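Local coordinates for protein Two-component response regulator yesN (Fusobacterium nucleatum, PDB 3LSG) that probably binds specific DNA sequences through the AraC-type helix-turn-helix domain seen here, the C-terminal part of a response regulator that controls transcription, at the interface of chains A and B. Residues are numbered along the deposited sequence; one frame, centred on the assembly and turned at random. Chains: chain A/B, Two-component response regulator yesN.

Contact 1: the interface of chains A and B. Residues chain A 81-83; chain B 22, 37-38, 47-49.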
ATOM      1  N   GLU A  81      -2.230   9.728   0.770  1.00 20.65           N
ATOM      2  CA  GLU A  81      -2.720  10.726  -0.170  1.00 27.22           C
ATOM      3  C   GLU A  81      -4.216  10.571  -0.429  1.00 24.97           C
ATOM      4  O   GLU A  81      -4.873  11.507  -0.875  1.00 26.35           O
ATOM      5  CB  GLU A  81      -1.899  10.770  -1.480  1.00 28.24           C
ATOM      6  CG  GLU A  81      -1.199   9.485  -1.895  1.00 38.92           C
ATOM      7  CD  GLU A  81      -0.237   9.699  -3.078  1.00 49.80           C
ATOM      8  OE1 GLU A  81       0.359   8.707  -3.581  1.00 44.66           O
ATOM      9  OE2 GLU A  81      -0.085  10.866  -3.515  1.00 55.81           O
ATOM     10  N   ASP A  82      -4.753   9.392  -0.124  1.00 21.17           N
ATOM     11  CA  ASP A  82      -6.171   9.121  -0.356  1.00 21.78           C
ATOM     12  C   ASP A  82      -6.929   9.015   0.963  1.00 21.09           C
ATOM     13  O   ASP A  82      -6.772   8.033   1.684  1.00 22.82           O
ATOM     14  CB  ASP A  82      -6.318   7.821  -1.165  1.00 23.11           C
ATOM     15  CG  ASP A  82      -7.755   7.560  -1.630  1.00 21.72           C
ATOM     16  OD1 ASP A  82      -8.710   8.012  -0.967  1.00 29.96           O
ATOM     17  OD2 ASP A  82      -7.926   6.898  -2.677  1.00 28.24           O
ATOM     18  N   VAL A  83      -7.767  10.008   1.269  1.00 17.63           N
ATOM     19  CA  VAL A  83      -8.513  10.000   2.537  1.00 23.19           C
ATOM     20  C   VAL A  83      -9.424   8.773   2.697  1.00 25.26           C
ATOM     21  O   VAL A  83      -9.610   8.279   3.789  1.00 21.29           O
ATOM     22  CB  VAL A  83      -9.338  11.292   2.736  1.00 15.55           C
ATOM     23  CG1 VAL A  83     -10.347  11.484   1.607  1.00 19.79           C
ATOM     24  CG2 VAL A  83     -10.052  11.280   4.077  1.00 21.73           C
TER
ATOM     25  N   LEU B  22      -0.705   6.591  -6.539  1.00 26.00           N
ATOM     26  CA  LEU B  22      -1.760   7.533  -6.848  1.00 28.94           C
ATOM     27  C   LEU B  22      -1.150   8.838  -7.373  1.00 26.54           C
ATOM     28  O   LEU B  22      -1.693   9.454  -8.286  1.00 21.40           O
ATOM     29  CB  LEU B  22      -2.634   7.770  -5.609  1.00 25.37           C
ATOM     30  CG  LEU B  22      -3.721   8.827  -5.722  1.00 28.63           C
ATOM     31  CD1 LEU B  22      -4.729   8.424  -6.772  1.00 27.21           C
ATOM     32  CD2 LEU B  22      -4.379   9.006  -4.380  1.00 33.82           C
ATOM     33  N   SER B  37      -8.350  11.446  -5.818  1.00 23.57           N
ATOM     34  CA  SER B  37      -8.802  10.543  -4.762  1.00 28.14           C
ATOM     35  C   SER B  37     -10.321  10.382  -4.800  1.00 28.16           C
ATOM     36  O   SER B  37     -10.863   9.269  -4.908  1.00 23.18           O
ATOM     37  CB  SER B  37      -8.383  11.104  -3.396  1.00 27.58           C
ATOM     38  OG  SER B  37      -7.037  10.755  -3.103  1.00 40.32           O
ATOM     39  N   ILE B  38     -11.010  11.513  -4.714  1.00 19.45           N
ATOM     40  CA  ILE B  38     -12.470  11.502  -4.662  1.00 23.32           C
ATOM     41  C   ILE B  38     -13.087  11.137  -6.012  1.00 22.63           C
ATOM     42  O   ILE B  38     -13.980  10.291  -6.086  1.00 26.84           O
ATOM     43  CB  ILE B  38     -13.005  12.858  -4.180  1.00 22.88           C
ATOM     44  CG1 ILE B  38     -12.305  13.254  -2.872  1.00 23.01           C
ATOM     45  CG2 ILE B  38     -14.522  12.817  -4.028  1.00 27.96           C
ATOM     46  CD1 ILE B  38     -12.407  12.209  -1.784  1.00 29.48           C
ATOM     47  N   PRO B  47     -11.472   2.902  -3.632  1.00 24.89           N
ATOM     48  CA  PRO B  47     -10.267   3.730  -3.756  1.00 24.55           C
ATOM     49  C   PRO B  47      -9.282   3.176  -4.788  1.00 26.37           C
ATOM     50  O   PRO B  47      -9.225   1.963  -5.021  1.00 21.25           O
ATOM     51  CB  PRO B  47      -9.649   3.663  -2.355  1.00 26.72           C
ATOM     52  CG  PRO B  47     -10.782   3.296  -1.453  1.00 29.47           C
ATOM     53  CD  PRO B  47     -11.658   2.389  -2.264  1.00 25.76           C
ATOM     54  N   PHE B  48      -8.503   4.072  -5.383  1.00 20.48           N
ATOM     55  CA  PHE B  48      -7.475   3.701  -6.361  1.00 22.55           C
ATOM     56  C   PHE B  48      -6.570   2.555  -5.890  1.00 23.35           C
ATOM     57  O   PHE B  48      -6.323   1.607  -6.630  1.00 21.23           O
ATOM     58  CB  PHE B  48      -6.630   4.925  -6.736  1.00 21.32           C
ATOM     59  CG  PHE B  48      -5.304   4.580  -7.357  1.00 22.75           C
ATOM     60  CD1 PHE B  48      -5.216   4.242  -8.698  1.00 22.31           C
ATOM     61  CD2 PHE B  48      -4.150   4.573  -6.598  1.00 23.70           C
ATOM     62  CE1 PHE B  48      -3.993   3.906  -9.266  1.00 20.78           C
ATOM     63  CE2 PHE B  48      -2.920   4.238  -7.166  1.00 23.96           C
ATOM     64  CZ  PHE B  48      -2.846   3.914  -8.492  1.00 20.21           C
ATOM     65  N   GLN B  49      -6.083   2.635  -4.659  1.00 20.47           N
ATOM     66  CA  GLN B  49      -5.154   1.623  -4.158  1.00 19.87           C
ATOM     67  C   GLN B  49      -5.772   0.233  -4.095  1.00 19.12           C
ATOM     68  O   GLN B  49      -5.103  -0.783  -4.354  1.00 21.32           O
ATOM     69  CB  GLN B  49      -4.567   2.060  -2.812  1.00 20.33           C
ATOM     70  CG  GLN B  49      -3.448   3.046  -3.011  1.00 26.24           C
ATOM     71  CD  GLN B  49      -3.158   3.896  -1.797  1.00 29.03           C
ATOM     72  OE1 GLN B  49      -2.186   3.659  -1.083  1.00 30.37           O
ATOM     73  NE2 GLN B  49      -3.993   4.900  -1.563  1.00 19.31           N
TER
HETATM   74  O   HOH W   1      -3.357   6.829   0.339  1.00 24.01           O
HETATM   75  O   HOH W   2      -5.936   5.042  -3.320  1.00 26.40           O
HETATM   76  O   HOH W   3      -9.115   6.866  -4.838  1.00 28.28           O
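A:Asp82 OD2, a carboxylate oxygen lying against B:Pro47 CB, is gripped by two waters that link it to chain B. Water 3 lies 2.5 Å from A:Asp82 OD2 and also meets the backbone N of B:Phe48 and the carbonyl O of B:Ser37. Water 2 stands 2.8 Å from A:Asp82 OD2 and is shared by the backbone N and the side-chain NE2 of B:Gln49. The backbone amides at the start of helix 48-66 would be expected to favour a carboxylate here. With CG of A:Asp82 turned away from its own backbone N (chi1 -172°), the acid points towards that helix start. The B:Gln49 amide, on a chain extended beyond CG, reaches back: B:Gln49 NE2 also holds water 1 at 2.8 Å, and water 1 meets the backbone N of A:Asp82. B:Ser37 OG makes a weak hydrogen bond of 3.2 Å to the carbonyl O of A:Glu81. B:Leu22 CD2 touches A:Asp82 CB at 3.9 Å, A:Val83 CG1 meets B:Ile38 CD1 at 4.0 Å, and A:Glu81 and B:Leu22 run past each other in opposite directions. The site joins the loop before helix 83-94 of one copy to helices of the other, largely through water, and may support a two-fold dimer, although the structure alone does not show that this pairing is biological.

Contact 2: the interface of chains A and B. Residues chain A 22, 33-34, 37, 49; chain B 81-82, 85.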
ATOM      1  N   LEU A  22       9.017   0.354   1.249  1.00 18.68           N
ATOM      2  CA  LEU A  22      10.064  -0.625   1.536  1.00 20.71           C
ATOM      3  C   LEU A  22      11.309  -0.324   0.710  1.00 22.15           C
ATOM      4  O   LEU A  22      12.424  -0.371   1.222  1.00 19.33           O
ATOM      5  CB  LEU A  22       9.563  -2.056   1.255  1.00 19.10           C
ATOM      6  CG  LEU A  22      10.611  -3.167   1.427  1.00 26.23           C
ATOM      7  CD1 LEU A  22      11.116  -3.186   2.838  1.00 20.33           C
ATOM      8  CD2 LEU A  22      10.069  -4.539   1.057  1.00 35.53           C
ATOM      9  N   SER A  33      15.381  -4.727  -1.430  1.00 18.50           N
ATOM     10  CA  SER A  33      14.079  -4.853  -0.781  1.00 25.87           C
ATOM     11  C   SER A  33      13.805  -6.296  -0.357  1.00 20.95           C
ATOM     12  O   SER A  33      13.247  -6.544   0.718  1.00 22.08           O
ATOM     13  CB  SER A  33      12.983  -4.385  -1.735  1.00 29.15           C
ATOM     14  OG  SER A  33      13.083  -2.987  -1.891  1.00 37.12           O
ATOM     15  N   GLY A  34      14.195  -7.229  -1.218  1.00 18.34           N
ATOM     16  CA  GLY A  34      14.061  -8.650  -0.948  1.00 20.29           C
ATOM     17  C   GLY A  34      14.751  -9.079   0.330  1.00 24.23           C
ATOM     18  O   GLY A  34      14.161  -9.774   1.143  1.00 21.16           O
ATOM     19  N   SER A  37      13.181  -7.151   3.471  1.00 20.47           N
ATOM     20  CA  SER A  37      11.887  -7.698   3.882  1.00 23.42           C
ATOM     21  C   SER A  37      12.061  -8.825   4.895  1.00 20.34           C
ATOM     22  O   SER A  37      11.395  -8.853   5.930  1.00 18.29           O
ATOM     23  CB  SER A  37      11.092  -8.206   2.682  1.00 21.07           C
ATOM     24  OG  SER A  37       9.983  -8.971   3.128  1.00 28.32           O
ATOM     25  N   GLN A  49       5.736  -3.497   6.138  1.00 19.56           N
ATOM     26  CA  GLN A  49       4.496  -2.798   5.806  1.00 21.20           C
ATOM     27  C   GLN A  49       3.539  -2.674   7.002  1.00 21.10           C
ATOM     28  O   GLN A  49       2.851  -1.670   7.143  1.00 20.90           O
ATOM     29  CB  GLN A  49       3.782  -3.485   4.634  1.00 19.46           C
ATOM     30  CG  GLN A  49       4.510  -3.383   3.291  1.00 17.35           C
ATOM     31  CD  GLN A  49       5.555  -4.490   3.070  1.00 19.92           C
ATOM     32  OE1 GLN A  49       5.939  -5.219   3.994  1.00 20.93           O
ATOM     33  NE2 GLN A  49       6.005  -4.619   1.835  1.00 17.90           N
TER
ATOM     34  N   GLU B  81       7.052  -5.399  -3.945  1.00 28.82           N
ATOM     35  CA  GLU B  81       8.448  -5.119  -3.617  1.00 28.76           C
ATOM     36  C   GLU B  81       9.151  -6.304  -2.959  1.00 25.69           C
ATOM     37  O   GLU B  81      10.377  -6.341  -2.865  1.00 24.09           O
ATOM     38  CB  GLU B  81       8.541  -3.897  -2.698  1.00 36.84           C
ATOM     39  CG  GLU B  81       7.788  -2.672  -3.197  1.00 41.52           C
ATOM     40  CD  GLU B  81       7.906  -1.503  -2.245  1.00 41.34           C
ATOM     41  OE1 GLU B  81       8.884  -0.743  -2.370  1.00 33.54           O
ATOM     42  OE2 GLU B  81       7.028  -1.348  -1.364  1.00 45.48           O
ATOM     43  N   ASP B  82       8.379  -7.282  -2.493  1.00 21.56           N
ATOM     44  CA  ASP B  82       8.989  -8.416  -1.829  1.00 19.00           C
ATOM     45  C   ASP B  82       8.007  -9.567  -1.805  1.00 22.89           C
ATOM     46  O   ASP B  82       6.788  -9.352  -1.766  1.00 24.05           O
ATOM     47  CB  ASP B  82       9.424  -8.030  -0.408  1.00 17.68           C
ATOM     48  CG  ASP B  82       8.238  -7.766   0.526  1.00 20.03           C
ATOM     49  OD1 ASP B  82       7.989  -8.616   1.410  1.00 21.35           O
ATOM     50  OD2 ASP B  82       7.582  -6.701   0.399  1.00 18.56           O
ATOM     51  N   TYR B  85       5.230 -10.103   1.281  1.00 22.14           N
ATOM     52  CA  TYR B  85       4.053  -9.244   1.270  1.00 20.25           C
ATOM     53  C   TYR B  85       3.073  -9.678   0.182  1.00 22.27           C
ATOM     54  O   TYR B  85       1.861  -9.669   0.392  1.00 24.72           O
ATOM     55  CB  TYR B  85       4.414  -7.773   1.089  1.00 18.50           C
ATOM     56  CG  TYR B  85       3.307  -6.853   1.589  1.00 20.84           C
ATOM     57  CD1 TYR B  85       2.737  -7.061   2.836  1.00 29.60           C
ATOM     58  CD2 TYR B  85       2.843  -5.789   0.822  1.00 24.50           C
ATOM     59  CE1 TYR B  85       1.718  -6.238   3.313  1.00 30.81           C
ATOM     60  CE2 TYR B  85       1.833  -4.953   1.293  1.00 22.18           C
ATOM     61  CZ  TYR B  85       1.276  -5.195   2.542  1.00 28.16           C
ATOM     62  OH  TYR B  85       0.278  -4.388   3.035  1.00 34.01           O
TER
HETATM   63  O   HOH W   4       7.169  -7.728   3.948  1.00 24.24           O
HETATM   64  O   HOH W   5       6.209  -0.613   1.187  1.00 25.14           O
HETATM   65  O   HOH W   6       4.958  -2.982  -0.303  1.00 32.30           O
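Two direct hydrogen bonds join B:Asp82 to chain A, where the AraC-type helix-turn-helix domain presents helix 33-44 and helix 48-66. A:Ser37 OG gives a bond of 2.7 Å to carboxylate oxygen OD1 of B:Asp82, arriving from above the carboxylate plane (55° out of it). A:Gln49 NE2 donates to the other oxygen, B:Asp82 OD2, at 3.0 Å; it comes on the syn side, and the acceptor lies close to the amide plane. A:Leu22 CD2 packs at 3.4 Å from B:Asp82 OD2. The B:Tyr85 ring supports the glutamine: A:Gln49 CG sits over the ring centre, 3.7 Å from the centroid, and the amide stacks on the ring with planes 13° apart. A bend at chi2 (86°) folds A:Gln49 over this face while its NE2 still reaches the acid. Further out, the backbone N of B:Tyr85 bonds at 3.1 Å to B:Asp82 OD1 from the face opposite A:Ser37, so that the aspartate caps the start of helix 83-94, whose end may stabilise the negative charge. Water 4 ties A:Ser37 OG and A:Gln49 OE1 to OD1. Waters 5 and 6 both meet B:Glu81 OE2, linking it respectively to the backbone N of A:Leu22 and to A:Gln49 NE2, which lies 2.9 Å from water 6.

Contact 3: the interface of chains A and B. Residues chain A 83-84; chain B 37-38, 41.
B:Ile38 CD1, the outermost methyl of its side chain, is the apolar centre, touching both A:Val83 and the amide of A:Asn84. B:Ile38 CD1 lies 3.8 Å from A:Asn84 ND2; the methyl meets the nitrogen end of the amide, and the two side chains cross at about a right angle. CG1 of B:Ile38 stands opposite its own carbonyl carbon (chi1 -52°), and this turn sends CD1 outward from helix 33-44 towards chain A. Next to it, B:Lys41 contributes the aliphatic part of its chain. B:Lys41 CD approaches A:Asn84 ND2 at 3.7 Å, again with the side chains crossing nearly perpendicularly, and B:Lys41 CD is 4.2 Å from A:Asn84 CG. The amide is thus flanked by carbon from two residues about one helical turn apart. Beyond CD the lysine chain runs on past the asparagine. At the polar rim, A:Asn84 ND2 holds water 7 at 2.7 Å with 159° at the hydrogen. Water 7 lies 2.9 Å from the carbonyl O of B:Ser37, bridging the amide to the backbone of the facing helix. In the fold, the first turn of helix 83-94 of chain A thus rests on helix 33-44 of chain B; in AraC-type domains these are the recognition helices of the second and first helix-turn-helix motifs.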
ATOM      1  N   VAL A  83      -7.767  10.008   1.269  1.00 17.63           N
ATOM      2  CA  VAL A  83      -8.513  10.000   2.537  1.00 23.19           C
ATOM      3  C   VAL A  83      -9.424   8.773   2.697  1.00 25.26           C
ATOM      4  O   VAL A  83      -9.610   8.279   3.789  1.00 21.29           O
ATOM      5  CB  VAL A  83      -9.338  11.292   2.736  1.00 15.55           C
ATOM      6  CG1 VAL A  83     -10.347  11.484   1.607  1.00 19.79           C
ATOM      7  CG2 VAL A  83     -10.052  11.280   4.077  1.00 21.73           C
ATOM      8  N   ASN A  84     -10.004   8.283   1.610  1.00 23.65           N
ATOM      9  CA  ASN A  84     -10.877   7.122   1.742  1.00 26.88           C
ATOM     10  C   ASN A  84     -10.109   5.835   1.983  1.00 22.83           C
ATOM     11  O   ASN A  84     -10.571   4.962   2.712  1.00 21.98           O
ATOM     12  CB  ASN A  84     -11.805   6.994   0.546  1.00 27.96           C
ATOM     13  CG  ASN A  84     -12.864   8.064   0.546  1.00 29.23           C
ATOM     14  OD1 ASN A  84     -13.468   8.347   1.583  1.00 31.57           O
ATOM     15  ND2 ASN A  84     -13.084   8.681  -0.603  1.00 30.72           N
TER
ATOM     16  N   SER B  37      -8.350  11.446  -5.818  1.00 23.57           N
ATOM     17  CA  SER B  37      -8.802  10.543  -4.762  1.00 28.14           C
ATOM     18  C   SER B  37     -10.321  10.382  -4.800  1.00 28.16           C
ATOM     19  O   SER B  37     -10.863   9.269  -4.908  1.00 23.18           O
ATOM     20  CB  SER B  37      -8.383  11.104  -3.396  1.00 27.58           C
ATOM     21  OG  SER B  37      -7.037  10.755  -3.103  1.00 40.32           O
ATOM     22  N   ILE B  38     -11.010  11.513  -4.714  1.00 19.45           N
ATOM     23  CA  ILE B  38     -12.470  11.502  -4.662  1.00 23.32           C
ATOM     24  C   ILE B  38     -13.087  11.137  -6.012  1.00 22.63           C
ATOM     25  O   ILE B  38     -13.980  10.291  -6.086  1.00 26.84           O
ATOM     26  CB  ILE B  38     -13.005  12.858  -4.180  1.00 22.88           C
ATOM     27  CG1 ILE B  38     -12.305  13.254  -2.872  1.00 23.01           C
ATOM     28  CG2 ILE B  38     -14.522  12.817  -4.028  1.00 27.96           C
ATOM     29  CD1 ILE B  38     -12.407  12.209  -1.784  1.00 29.48           C
ATOM     30  N   LYS B  41     -12.893   7.276  -6.708  1.00 24.29           N
ATOM     31  CA  LYS B  41     -13.840   6.473  -5.950  1.00 23.81           C
ATOM     32  C   LYS B  41     -15.273   6.616  -6.468  1.00 27.37           C
ATOM     33  O   LYS B  41     -16.004   5.638  -6.557  1.00 28.12           O
ATOM     34  CB  LYS B  41     -13.793   6.813  -4.471  1.00 25.34           C
ATOM     35  CG  LYS B  41     -14.276   5.633  -3.628  1.00 32.82           C
ATOM     36  CD  LYS B  41     -15.014   6.078  -2.407  1.00 31.02           C
ATOM     37  CE  LYS B  41     -15.601   4.877  -1.690  1.00 33.50           C
ATOM     38  NZ  LYS B  41     -16.340   5.319  -0.483  1.00 38.93           N
TER
HETATM   39  O   HOH W   7     -11.240   7.853  -2.405  1.00 30.41           O

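Contacts 1 and 3 are neighbouring parts of one patch, their C-alpha centres about 4 Å apart, and share A:Val83, B:Ser37 and B:Ile38; the B:Ser37 carbonyl serves a water in each. The C-alpha centre of contact 2 lies about 22 Å from that of contact 1 and about 26 Å from that of contact 3, and contact 2 uses largely the same elements with the chains exchanged. The two-fold symmetry does not extend to every side chain: the aspartate is bridged by water in contact 1 but bonded directly in contact 2. Because the pairing involves both recognition helices, it might compete with DNA binding.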